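Long-range contacts in trwC protein (Escherichia coli, PDB 1QX0), which probably nicks and binds one strand of plasmid DNA at the transfer origin, as the metal-binding relaxase part of a longer relaxase-helicase: residues A109-V114 with L160-V165; R124-Q129 with A179-E184; L143-F148 with A164-M169. All blocks are in the same frame, centred on the assembly; numbering follows the deposited sequence.

Interaction 1 of 3, residues A109-V114 with L160-V165; sequences AHDRAV and LHTHAV. With ZN (zinc ion), chain D.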
loop_
_atom_site.group_PDB
_atom_site.type_symbol
_atom_site.label_atom_id
_atom_site.label_comp_id
_atom_site.label_asym_id
_atom_site.label_seq_id
_atom_site.Cartn_x
_atom_site.Cartn_y
_atom_site.Cartn_z
ATOM N N ALA B 109 -0.982 -14.381 -5.064
ATOM C CA ALA B 109 -2.347 -13.912 -5.213
ATOM C C ALA B 109 -2.418 -12.416 -4.910
ATOM O O ALA B 109 -3.026 -11.658 -5.669
ATOM C CB ALA B 109 -3.271 -14.692 -4.317
ATOM N N HIS B 110 -1.774 -12.001 -3.812
ATOM C CA HIS B 110 -1.811 -10.633 -3.357
ATOM C C HIS B 110 -1.075 -9.720 -4.301
ATOM O O HIS B 110 -1.614 -8.675 -4.694
ATOM C CB HIS B 110 -1.202 -10.552 -1.968
ATOM C CG HIS B 110 -0.908 -9.165 -1.507
ATOM N ND1 HIS B 110 -1.868 -8.358 -0.930
ATOM C CD2 HIS B 110 0.240 -8.449 -1.511
ATOM C CE1 HIS B 110 -1.321 -7.200 -0.602
ATOM N NE2 HIS B 110 -0.046 -7.230 -0.942
ATOM N N ASP B 111 0.130 -10.140 -4.687
ATOM C CA ASP B 111 0.965 -9.410 -5.613
ATOM C C ASP B 111 0.275 -9.135 -6.952
ATOM O O ASP B 111 0.346 -8.002 -7.467
ATOM C CB ASP B 111 2.279 -10.155 -5.876
ATOM C CG ASP B 111 3.248 -10.095 -4.702
ATOM O OD1 ASP B 111 3.002 -9.309 -3.755
ATOM O OD2 ASP B 111 4.289 -10.805 -4.651
ATOM N N ARG B 112 -0.364 -10.158 -7.518
ATOM C CA ARG B 112 -1.092 -9.994 -8.755
ATOM C C ARG B 112 -2.203 -8.999 -8.575
ATOM O O ARG B 112 -2.403 -8.163 -9.451
ATOM C CB ARG B 112 -1.731 -11.301 -9.202
ATOM C CG ARG B 112 -0.745 -12.386 -9.560
ATOM C CD ARG B 112 -1.425 -13.568 -10.190
ATOM N NE ARG B 112 -0.482 -14.375 -10.950
ATOM C CZ ARG B 112 -0.282 -15.663 -10.756
ATOM N NH1 ARG B 112 -0.955 -16.315 -9.809
ATOM N NH2 ARG B 112 0.595 -16.299 -11.515
ATOM N N ALA B 113 -2.951 -9.090 -7.469
ATOM C CA ALA B 113 -4.106 -8.207 -7.314
ATOM C C ALA B 113 -3.644 -6.744 -7.214
ATOM O O ALA B 113 -4.317 -5.851 -7.686
ATOM C CB ALA B 113 -4.971 -8.606 -6.148
ATOM N N VAL B 114 -2.480 -6.519 -6.621
ATOM C CA VAL B 114 -1.881 -5.195 -6.511
ATOM C C VAL B 114 -1.453 -4.755 -7.905
ATOM O O VAL B 114 -1.731 -3.640 -8.293
ATOM C CB VAL B 114 -0.618 -5.220 -5.591
ATOM C CG1 VAL B 114 0.101 -3.859 -5.560
ATOM C CG2 VAL B 114 -0.951 -5.700 -4.182
ATOM N N LEU B 160 -0.280 -8.767 5.719
ATOM C CA LEU B 160 0.239 -8.731 4.367
ATOM C C LEU B 160 -0.239 -7.435 3.753
ATOM O O LEU B 160 -1.443 -7.230 3.543
ATOM C CB LEU B 160 -0.238 -9.947 3.533
ATOM C CG LEU B 160 0.202 -10.152 2.063
ATOM C CD1 LEU B 160 1.710 -10.218 1.903
ATOM C CD2 LEU B 160 -0.367 -11.465 1.562
ATOM N N HIS B 161 0.704 -6.555 3.468
ATOM C CA HIS B 161 0.387 -5.300 2.778
ATOM C C HIS B 161 1.492 -4.871 1.849
ATOM O O HIS B 161 2.656 -5.223 2.077
ATOM C CB HIS B 161 0.082 -4.184 3.790
ATOM C CG HIS B 161 1.227 -3.822 4.675
ATOM N ND1 HIS B 161 1.543 -4.529 5.824
ATOM C CD2 HIS B 161 2.110 -2.793 4.611
ATOM C CE1 HIS B 161 2.569 -3.949 6.425
ATOM N NE2 HIS B 161 2.932 -2.897 5.706
ATOM N N THR B 162 1.140 -4.085 0.825
ATOM C CA THR B 162 2.124 -3.540 -0.116
ATOM C C THR B 162 1.990 -2.020 -0.244
ATOM O O THR B 162 0.901 -1.510 -0.463
ATOM C CB THR B 162 1.933 -4.158 -1.535
ATOM O OG1 THR B 162 2.211 -5.579 -1.530
ATOM C CG2 THR B 162 2.922 -3.571 -2.513
ATOM N N HIS B 163 3.108 -1.315 -0.148
ATOM C CA HIS B 163 3.140 0.118 -0.359
ATOM C C HIS B 163 3.509 0.318 -1.801
ATOM O O HIS B 163 4.640 0.019 -2.207
ATOM C CB HIS B 163 4.194 0.794 0.501
ATOM C CG HIS B 163 3.977 0.638 1.966
ATOM N ND1 HIS B 163 3.179 1.494 2.695
ATOM C CD2 HIS B 163 4.494 -0.247 2.853
ATOM C CE1 HIS B 163 3.201 1.127 3.965
ATOM N NE2 HIS B 163 3.993 0.077 4.086
ATOM N N ALA B 164 2.550 0.788 -2.575
ATOM C CA ALA B 164 2.804 1.120 -3.964
ATOM C C ALA B 164 3.102 2.602 -3.963
ATOM O O ALA B 164 2.194 3.421 -3.858
ATOM C CB ALA B 164 1.590 0.782 -4.846
ATOM N N VAL B 165 4.384 2.935 -4.036
ATOM C CA VAL B 165 4.797 4.321 -4.055
ATOM C C VAL B 165 4.830 4.817 -5.518
ATOM O O VAL B 165 5.734 4.463 -6.273
ATOM C CB VAL B 165 6.177 4.499 -3.345
ATOM C CG1 VAL B 165 6.638 5.945 -3.412
ATOM C CG2 VAL B 165 6.088 4.052 -1.878
HETATM ZN ZN ZN D . 4.599 -1.529 5.581
HETATM O O HOH W 1 3.023 -6.632 -3.925
HETATM O O HOH W 2 3.479 -0.279 7.425
#
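His110, a buried histidine on a helix, serves the facing strand both as a flat surface and as a hydrogen-bonding group. Leu160 CG sits over one face of its imidazole, 3.9 Å from the ring centroid and close to the normal, a CH-pi contact. Val114 CG2, from the next helical turn, meets the opposite face toward the rim. At the ring edge, NE2 of His110 and OG1 of Thr162 form a 2.9 Å hydrogen bond, bent to 145°, in which either could donate. With CG anti to the backbone N (chi1 167°), the ring reaches the strand, while Tyr196 OH bonds its ND1. Threonine suits the facing place because OG1 also bonds a water that donates to OD1 of Asp111, whose other oxygen is paired with Arg149, and its methyl CG2 lies against Val114 CG1. His161 and His163, on either side of Thr162, point away from the helix and bind the zinc ion through NE2, at 2.2 Å and 2.3 Å, together with His150 and a water: the three-histidine site of this relaxase class. Helix 104-122 thus lies against the non-metal side of strand 158-171, the two segments 31° from parallel, with strands 81-89 and 145-152 flanking the strand and helix 189-207 packed on Ala109 and Ala113.

Interaction 2 of 3, residues R124-Q129 with A179-E184; sequences RAQARQ and ALKNDE. With nucleotides of chain A.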
loop_
_atom_site.group_PDB
_atom_site.type_symbol
_atom_site.label_atom_id
_atom_site.label_comp_id
_atom_site.label_asym_id
_atom_site.label_seq_id
_atom_site.Cartn_x
_atom_site.Cartn_y
_atom_site.Cartn_z
ATOM N N ARG B 124 -5.279 6.045 -15.319
ATOM C CA ARG B 124 -5.843 7.267 -14.784
ATOM C C ARG B 124 -4.787 8.348 -14.553
ATOM O O ARG B 124 -5.145 9.479 -14.197
ATOM C CB ARG B 124 -6.575 6.987 -13.454
ATOM C CG ARG B 124 -7.958 6.323 -13.605
ATOM C CD ARG B 124 -8.511 5.729 -12.271
ATOM N NE ARG B 124 -9.891 5.257 -12.408
ATOM C CZ ARG B 124 -10.257 4.120 -13.016
ATOM N NH1 ARG B 124 -9.364 3.296 -13.568
ATOM N NH2 ARG B 124 -11.540 3.824 -13.099
ATOM N N ALA B 125 -3.506 7.998 -14.735
ATOM C CA ALA B 125 -2.398 8.948 -14.656
ATOM C C ALA B 125 -2.601 10.138 -15.608
ATOM O O ALA B 125 -2.825 9.930 -16.785
ATOM C CB ALA B 125 -1.074 8.234 -15.002
ATOM N N GLN B 126 -2.505 11.359 -15.097
ATOM C CA GLN B 126 -2.728 12.581 -15.876
ATOM C C GLN B 126 -1.644 13.645 -15.641
ATOM O O GLN B 126 -0.942 13.625 -14.628
ATOM C CB GLN B 126 -4.076 13.181 -15.515
ATOM C CG GLN B 126 -5.265 12.264 -15.726
ATOM C CD GLN B 126 -6.564 13.027 -15.846
ATOM O OE1 GLN B 126 -6.976 13.707 -14.900
ATOM N NE2 GLN B 126 -7.220 12.930 -17.023
ATOM N N ALA B 127 -1.491 14.558 -16.595
ATOM C CA ALA B 127 -0.659 15.739 -16.415
ATOM C C ALA B 127 -1.361 16.917 -17.075
ATOM O O ALA B 127 -2.275 16.726 -17.867
ATOM C CB ALA B 127 0.736 15.537 -17.031
ATOM N N ARG B 128 -0.946 18.132 -16.729
ATOM C CA ARG B 128 -1.394 19.304 -17.430
ATOM C C ARG B 128 -0.366 19.725 -18.485
ATOM O O ARG B 128 0.805 19.353 -18.427
ATOM C CB ARG B 128 -1.602 20.463 -16.476
ATOM C CG ARG B 128 -2.742 20.332 -15.549
ATOM C CD ARG B 128 -2.245 20.355 -14.155
ATOM N NE ARG B 128 -2.850 21.419 -13.411
ATOM C CZ ARG B 128 -2.483 21.766 -12.198
ATOM N NH1 ARG B 128 -1.466 21.164 -11.592
ATOM N NH2 ARG B 128 -3.134 22.737 -11.595
ATOM N N GLN B 129 -0.854 20.492 -19.449
ATOM C CA GLN B 129 -0.037 21.181 -20.432
ATOM C C GLN B 129 -0.776 22.488 -20.691
ATOM O O GLN B 129 -1.968 22.465 -21.011
ATOM C CB GLN B 129 0.080 20.368 -21.730
ATOM C CG GLN B 129 0.828 21.089 -22.840
ATOM C CD GLN B 129 1.418 20.158 -23.893
ATOM O OE1 GLN B 129 1.797 20.619 -24.972
ATOM N NE2 GLN B 129 1.510 18.866 -23.590
ATOM N N ALA B 179 5.038 16.639 -13.261
ATOM C CA ALA B 179 4.340 16.204 -12.061
ATOM C C ALA B 179 3.010 15.578 -12.432
ATOM O O ALA B 179 2.349 16.000 -13.399
ATOM C CB ALA B 179 4.120 17.369 -11.103
ATOM N N LEU B 180 2.618 14.575 -11.647
ATOM C CA LEU B 180 1.348 13.900 -11.822
ATOM C C LEU B 180 0.202 14.784 -11.325
ATOM O O LEU B 180 0.257 15.363 -10.212
ATOM C CB LEU B 180 1.362 12.581 -11.048
ATOM C CG LEU B 180 0.159 11.659 -11.117
ATOM C CD1 LEU B 180 -0.012 11.167 -12.541
ATOM C CD2 LEU B 180 0.411 10.482 -10.178
ATOM N N LYS B 181 -0.812 14.914 -12.174
ATOM C CA LYS B 181 -2.113 15.377 -11.734
ATOM C C LYS B 181 -2.766 14.116 -11.181
ATOM O O LYS B 181 -3.055 13.168 -11.929
ATOM C CB LYS B 181 -2.902 15.950 -12.907
ATOM C CG LYS B 181 -4.032 16.934 -12.486
ATOM C CD LYS B 181 -5.272 16.727 -13.318
ATOM C CE LYS B 181 -6.416 17.701 -12.974
ATOM N NZ LYS B 181 -6.173 18.565 -11.784
ATOM N N ASN B 182 -2.949 14.092 -9.865
ATOM C CA ASN B 182 -3.311 12.873 -9.163
ATOM C C ASN B 182 -4.822 12.705 -8.914
ATOM O O ASN B 182 -5.248 11.695 -8.306
ATOM C CB ASN B 182 -2.475 12.721 -7.872
ATOM C CG ASN B 182 -2.967 13.598 -6.727
ATOM O OD1 ASN B 182 -4.129 13.998 -6.702
ATOM N ND2 ASN B 182 -2.077 13.896 -5.756
ATOM N N ASP B 183 -5.613 13.678 -9.374
ATOM C CA ASP B 183 -7.041 13.737 -9.064
ATOM C C ASP B 183 -7.740 12.388 -9.290
ATOM O O ASP B 183 -8.342 11.800 -8.362
ATOM C CB ASP B 183 -7.742 14.832 -9.895
ATOM C CG ASP B 183 -7.207 16.253 -9.611
ATOM O OD1 ASP B 183 -6.012 16.452 -9.223
ATOM O OD2 ASP B 183 -7.929 17.249 -9.763
ATOM N N GLU B 184 -7.620 11.874 -10.513
ATOM C CA GLU B 184 -8.374 10.682 -10.902
ATOM C C GLU B 184 -7.963 9.427 -10.148
ATOM O O GLU B 184 -8.782 8.548 -9.943
ATOM C CB GLU B 184 -8.293 10.428 -12.411
ATOM C CG GLU B 184 -8.886 11.549 -13.245
ATOM C CD GLU B 184 -10.363 11.354 -13.415
ATOM O OE1 GLU B 184 -11.135 12.218 -12.916
ATOM O OE2 GLU B 184 -10.738 10.299 -14.014
ATOM P P DG A 17 -5.284 22.476 0.857
ATOM O OP1 DG A 17 -5.810 23.457 1.825
ATOM O OP2 DG A 17 -4.361 21.409 1.317
ATOM O "O5'" DG A 17 -6.516 21.733 0.150
ATOM C "C5'" DG A 17 -7.712 22.439 -0.247
ATOM C "C4'" DG A 17 -8.654 21.484 -0.975
ATOM O "O4'" DG A 17 -8.105 20.987 -2.235
ATOM C "C3'" DG A 17 -9.011 20.219 -0.195
ATOM O "O3'" DG A 17 -10.371 19.903 -0.454
ATOM C "C2'" DG A 17 -8.045 19.172 -0.767
ATOM C "C1'" DG A 17 -8.034 19.556 -2.239
ATOM N N9 DG A 17 -6.813 19.092 -2.927
ATOM C C8 DG A 17 -5.550 18.962 -2.396
ATOM N N7 DG A 17 -4.664 18.534 -3.273
ATOM C C5 DG A 17 -5.374 18.366 -4.462
ATOM C C6 DG A 17 -4.967 17.917 -5.751
ATOM O O6 DG A 17 -3.827 17.536 -6.130
ATOM N N1 DG A 17 -6.040 17.902 -6.675
ATOM C C2 DG A 17 -7.326 18.268 -6.361
ATOM N N2 DG A 17 -8.253 18.190 -7.333
ATOM N N3 DG A 17 -7.716 18.678 -5.146
ATOM C C4 DG A 17 -6.699 18.700 -4.249
ATOM P P DT A 14 4.527 20.380 -13.612
ATOM O OP1 DT A 14 5.587 19.388 -13.310
ATOM O OP2 DT A 14 3.324 19.869 -14.296
ATOM O "O5'" DT A 14 4.071 21.143 -12.277
ATOM C "C5'" DT A 14 5.043 21.282 -11.262
ATOM C "C4'" DT A 14 4.494 21.982 -10.035
ATOM O "O4'" DT A 14 4.030 23.310 -10.391
ATOM C "C3'" DT A 14 3.298 21.318 -9.386
ATOM O "O3'" DT A 14 3.759 20.426 -8.437
ATOM C "C2'" DT A 14 2.586 22.467 -8.680
ATOM C "C1'" DT A 14 3.010 23.694 -9.478
ATOM N N1 DT A 14 1.917 24.375 -10.259
ATOM C C2 DT A 14 1.312 25.501 -9.706
ATOM O O2 DT A 14 1.565 25.971 -8.615
ATOM N N3 DT A 14 0.365 26.090 -10.490
ATOM C C4 DT A 14 -0.031 25.669 -11.731
ATOM O O4 DT A 14 -0.886 26.286 -12.303
ATOM C C5 DT A 14 0.604 24.500 -12.280
ATOM C C7 DT A 14 0.195 23.996 -13.634
ATOM C C6 DT A 14 1.546 23.902 -11.525
ATOM P P DT A 18 -11.113 18.708 0.303
ATOM O OP1 DT A 18 -12.560 19.020 0.361
ATOM O OP2 DT A 18 -10.348 18.428 1.527
ATOM O "O5'" DT A 18 -10.859 17.513 -0.730
ATOM C "C5'" DT A 18 -11.566 17.498 -1.944
ATOM C "C4'" DT A 18 -11.061 16.368 -2.809
ATOM O "O4'" DT A 18 -9.650 16.538 -3.104
ATOM C "C3'" DT A 18 -11.166 14.995 -2.165
ATOM O "O3'" DT A 18 -11.989 14.258 -3.001
ATOM C "C2'" DT A 18 -9.727 14.459 -2.220
ATOM C "C1'" DT A 18 -9.143 15.274 -3.371
ATOM N N1 DT A 18 -7.647 15.302 -3.419
ATOM C C2 DT A 18 -7.018 15.042 -4.618
ATOM O O2 DT A 18 -7.606 14.787 -5.647
ATOM N N3 DT A 18 -5.648 15.076 -4.572
ATOM C C4 DT A 18 -4.866 15.343 -3.456
ATOM O O4 DT A 18 -3.650 15.353 -3.532
ATOM C C5 DT A 18 -5.587 15.619 -2.224
ATOM C C7 DT A 18 -4.864 15.935 -0.938
ATOM C C6 DT A 18 -6.931 15.583 -2.271
HETATM O O HOH W 3 -4.555 10.790 -11.755
HETATM O O HOH W 4 -11.840 7.755 -12.441
HETATM O O HOH W 5 -6.165 13.515 -12.570
HETATM O O HOH W 6 1.627 18.008 -14.819
#
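Gln126 and Lys181 meet in a single antiparallel bridge that ties the base of the β-hairpin of strands 126-131 and 134-139 to the DNA-reading turn leading into helix 183-186. Lys181 N donates to Gln126 O at 2.8 Å, and the two side chains run side by side in the same direction. Thr139 OG1 holds the amide NE2 of Gln126. Glu184, bent at chi2 (-86°), sets its CG against Gln126 OE1 at 3.3 Å and its CB against Arg124 CB. Next to the bridge, Ala125 is small enough to let Leu180 CD1 against its methyl group.

The long aliphatic part of Lys181 suits packing beside Gln126, and its ammonium supplies the positive charge that pairs with Asp183. The chain bends at chi4 (-7°, nearly eclipsed), which brings NZ over the carboxylate plane of Asp183 for a salt bridge to OD2 of 3.0 Å. That carboxylate also grips the Watson-Crick edge of DG17 of chain A, OD1 taking N1 at 2.9 Å and OD2 taking N2 at 2.6 Å. An alanine here has neither oxygen, and DG17 N1 and N2 would probably be left without their acceptors and the Lys181 ammonium without its counter-charge, freer to turn. Asn182 reads the next base, its OD1 accepting from N3 of DT18 of chain A at 2.8 Å and its ND2 donating to O4.

Arg128 is bent at chi2 and chi3, which lays its guanidinium over the methyl of DT14 of chain A, CZ to C7 3.8 Å, while NH2 bonds O6 of a guanine of the bound DNA. The phosphate of DT14 is held by Ala179 N, which donates to OP1 at 2.8 Å with an N-H...O angle of 168°.

Interaction 3 of 3, residues L143-F148 with A164-M169; sequences LVIGKF and AVILNM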
loop_
_atom_site.group_PDB
_atom_site.type_symbol
_atom_site.label_atom_id
_atom_site.label_comp_id
_atom_site.label_asym_id
_atom_site.label_seq_id
_atom_site.Cartn_x
_atom_site.Cartn_y
_atom_site.Cartn_z
ATOM N N LEU B 143 2.778 5.582 -15.281
ATOM C CA LEU B 143 3.226 5.895 -13.916
ATOM C C LEU B 143 4.585 5.281 -13.643
ATOM O O LEU B 143 4.953 4.319 -14.290
ATOM C CB LEU B 143 2.211 5.406 -12.865
ATOM C CG LEU B 143 0.847 6.092 -12.735
ATOM C CD1 LEU B 143 -0.024 5.348 -11.648
ATOM C CD2 LEU B 143 0.989 7.586 -12.412
ATOM N N VAL B 144 5.344 5.842 -12.712
ATOM C CA VAL B 144 6.548 5.168 -12.220
ATOM C C VAL B 144 6.230 4.716 -10.782
ATOM O O VAL B 144 5.930 5.550 -9.927
ATOM C CB VAL B 144 7.823 6.076 -12.306
ATOM C CG1 VAL B 144 9.116 5.326 -11.875
ATOM C CG2 VAL B 144 7.995 6.631 -13.741
ATOM N N ILE B 145 6.266 3.399 -10.539
ATOM C CA ILE B 145 5.870 2.847 -9.224
ATOM C C ILE B 145 6.912 1.947 -8.613
ATOM O O ILE B 145 7.332 0.981 -9.234
ATOM C CB ILE B 145 4.523 2.061 -9.279
ATOM C CG1 ILE B 145 3.480 2.798 -10.126
ATOM C CG2 ILE B 145 3.990 1.853 -7.878
ATOM C CD1 ILE B 145 2.315 1.900 -10.590
ATOM N N GLY B 146 7.320 2.273 -7.393
ATOM C CA GLY B 146 8.116 1.349 -6.585
ATOM C C GLY B 146 7.198 0.686 -5.580
ATOM O O GLY B 146 6.580 1.355 -4.767
ATOM N N LYS B 147 7.091 -0.627 -5.663
ATOM C CA LYS B 147 6.217 -1.411 -4.811
ATOM C C LYS B 147 7.033 -2.118 -3.734
ATOM O O LYS B 147 8.042 -2.778 -4.037
ATOM C CB LYS B 147 5.491 -2.461 -5.655
ATOM C CG LYS B 147 4.664 -1.928 -6.830
ATOM C CD LYS B 147 3.878 -3.097 -7.455
ATOM C CE LYS B 147 4.748 -3.937 -8.397
ATOM N NZ LYS B 147 3.980 -5.089 -9.056
ATOM N N PHE B 148 6.584 -1.992 -2.479
ATOM C CA PHE B 148 7.274 -2.569 -1.322
ATOM C C PHE B 148 6.308 -3.424 -0.509
ATOM O O PHE B 148 5.437 -2.914 0.205
ATOM C CB PHE B 148 7.918 -1.455 -0.471
ATOM C CG PHE B 148 8.799 -0.537 -1.270
ATOM C CD1 PHE B 148 8.272 0.620 -1.871
ATOM C CD2 PHE B 148 10.148 -0.853 -1.486
ATOM C CE1 PHE B 148 9.091 1.469 -2.640
ATOM C CE2 PHE B 148 10.961 -0.022 -2.255
ATOM C CZ PHE B 148 10.411 1.139 -2.854
ATOM N N ALA B 164 2.550 0.788 -2.575
ATOM C CA ALA B 164 2.804 1.120 -3.964
ATOM C C ALA B 164 3.102 2.602 -3.963
ATOM O O ALA B 164 2.194 3.421 -3.858
ATOM C CB ALA B 164 1.590 0.782 -4.846
ATOM N N VAL B 165 4.384 2.935 -4.036
ATOM C CA VAL B 165 4.797 4.321 -4.055
ATOM C C VAL B 165 4.830 4.817 -5.518
ATOM O O VAL B 165 5.734 4.463 -6.273
ATOM C CB VAL B 165 6.177 4.499 -3.345
ATOM C CG1 VAL B 165 6.638 5.945 -3.412
ATOM C CG2 VAL B 165 6.088 4.052 -1.878
ATOM N N ILE B 166 3.840 5.632 -5.893
ATOM C CA ILE B 166 3.768 6.265 -7.202
ATOM C C ILE B 166 4.601 7.528 -7.215
ATOM O O ILE B 166 4.333 8.473 -6.473
ATOM C CB ILE B 166 2.315 6.595 -7.601
ATOM C CG1 ILE B 166 1.464 5.313 -7.750
ATOM C CG2 ILE B 166 2.301 7.334 -8.907
ATOM C CD1 ILE B 166 -0.050 5.614 -7.726
ATOM N N LEU B 167 5.634 7.568 -8.041
ATOM C CA LEU B 167 6.431 8.787 -8.065
ATOM C C LEU B 167 5.655 9.952 -8.702
ATOM O O LEU B 167 4.747 9.756 -9.511
ATOM C CB LEU B 167 7.830 8.531 -8.642
ATOM C CG LEU B 167 8.464 7.625 -7.560
ATOM C CD1 LEU B 167 8.682 6.163 -7.976
ATOM C CD2 LEU B 167 9.711 8.221 -6.932
ATOM N N ASN B 168 5.963 11.161 -8.262
ATOM C CA ASN B 168 5.249 12.320 -8.731
ATOM C C ASN B 168 5.817 12.736 -10.116
ATOM O O ASN B 168 6.463 13.779 -10.276
ATOM C CB ASN B 168 5.292 13.452 -7.688
ATOM C CG ASN B 168 4.487 14.653 -8.118
ATOM O OD1 ASN B 168 3.504 14.505 -8.838
ATOM N ND2 ASN B 168 4.920 15.850 -7.722
HETATM N N MSE B 169 5.573 11.883 -11.107
HETATM C CA MSE B 169 6.147 12.075 -12.434
HETATM C C MSE B 169 5.386 11.268 -13.439
HETATM O O MSE B 169 4.980 10.117 -13.172
HETATM C CB MSE B 169 7.613 11.676 -12.484
HETATM C CG MSE B 169 7.868 10.187 -12.324
HETATM SE SE MSE B 169 9.715 9.727 -12.089
HETATM C CE MSE B 169 10.100 11.129 -10.903
HETATM O O HOH W 7 4.598 7.988 -11.644
#
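Ile166 lies alongside Ile145, the two side chains pointing the same way with Ile166 CG1 4.0 Å from Ile145 CG1, while the CG2 branch of Ile166 meets Leu143 CD2 at 3.8 Å. Beta-branched isoleucines and a leucine thus pack together on one face of the sheet, where Ala164 is small enough to accept Ile145 CG2 against its methyl group. Lys147 belongs to this face too. Its aliphatic part and Ile145 rest on Leu118 of helix 104-122, and its ammonium is bonded to Gln37.

Gly146 and Val165 form a hydrogen-bonded antiparallel pair, with Gly146 N to Val165 O at 2.9 Å and Val165 N to Gly146 O at 2.8 Å. A third backbone bond, from Leu167 N to Val144 O, runs nearly straight out from the carbonyl (C=O...N angle 172°). Glycine fits its place because a side chain there would run into Phe148 CE1, which instead meets Val165 CG2 at 4.0 Å, the methyl lying at the edge of the ring. Phe148 is also met by the rings of Phe55 and Tyr19, and Leu167 packs on helix 52-59.

Farther along, Val144 divides its two methyl groups between two partners. CG1, anti to the backbone N (chi1 -176°), touches Leu167 CD1, and CG2 meets CG of Met169 (present as selenomethionine) at 3.8 Å. A water links the two backbones here, accepting from Val144 N and lying within bonding distance of the carbonyl oxygens of Leu167 and Met169. An inverse gamma turn centred on Asn168 carries the chain on, and Asn168 ND2 bonds a DNA phosphate. The whole is an antiparallel β-hairpin in the relaxase's central sheet, whose two strands also carry the zinc-binding histidines, His150 on one and His161 and His163 on the other.

From the N terminus, helix 104-122 supplies the first half of interaction 1, and the chain then enters the hairpin that opens interaction 2. Segment 143-148 follows and opens interaction 3, the shortest loop. Strand 158-171 first closes interaction 1 through 160-165, then, overlapping at Ala164 and Val165, interaction 3 through 164-169; Phe148 and His163 probably bond through their backbones. Interaction 2 closes last, at 179-184: its loop encloses interaction 3 and crosses that of interaction 1. Leu180 N, probably bonded to Asn168 OD1, joins 2 to 3. Together they connect the helix, the zinc-bearing central sheet and the DNA-reading hairpin and turn.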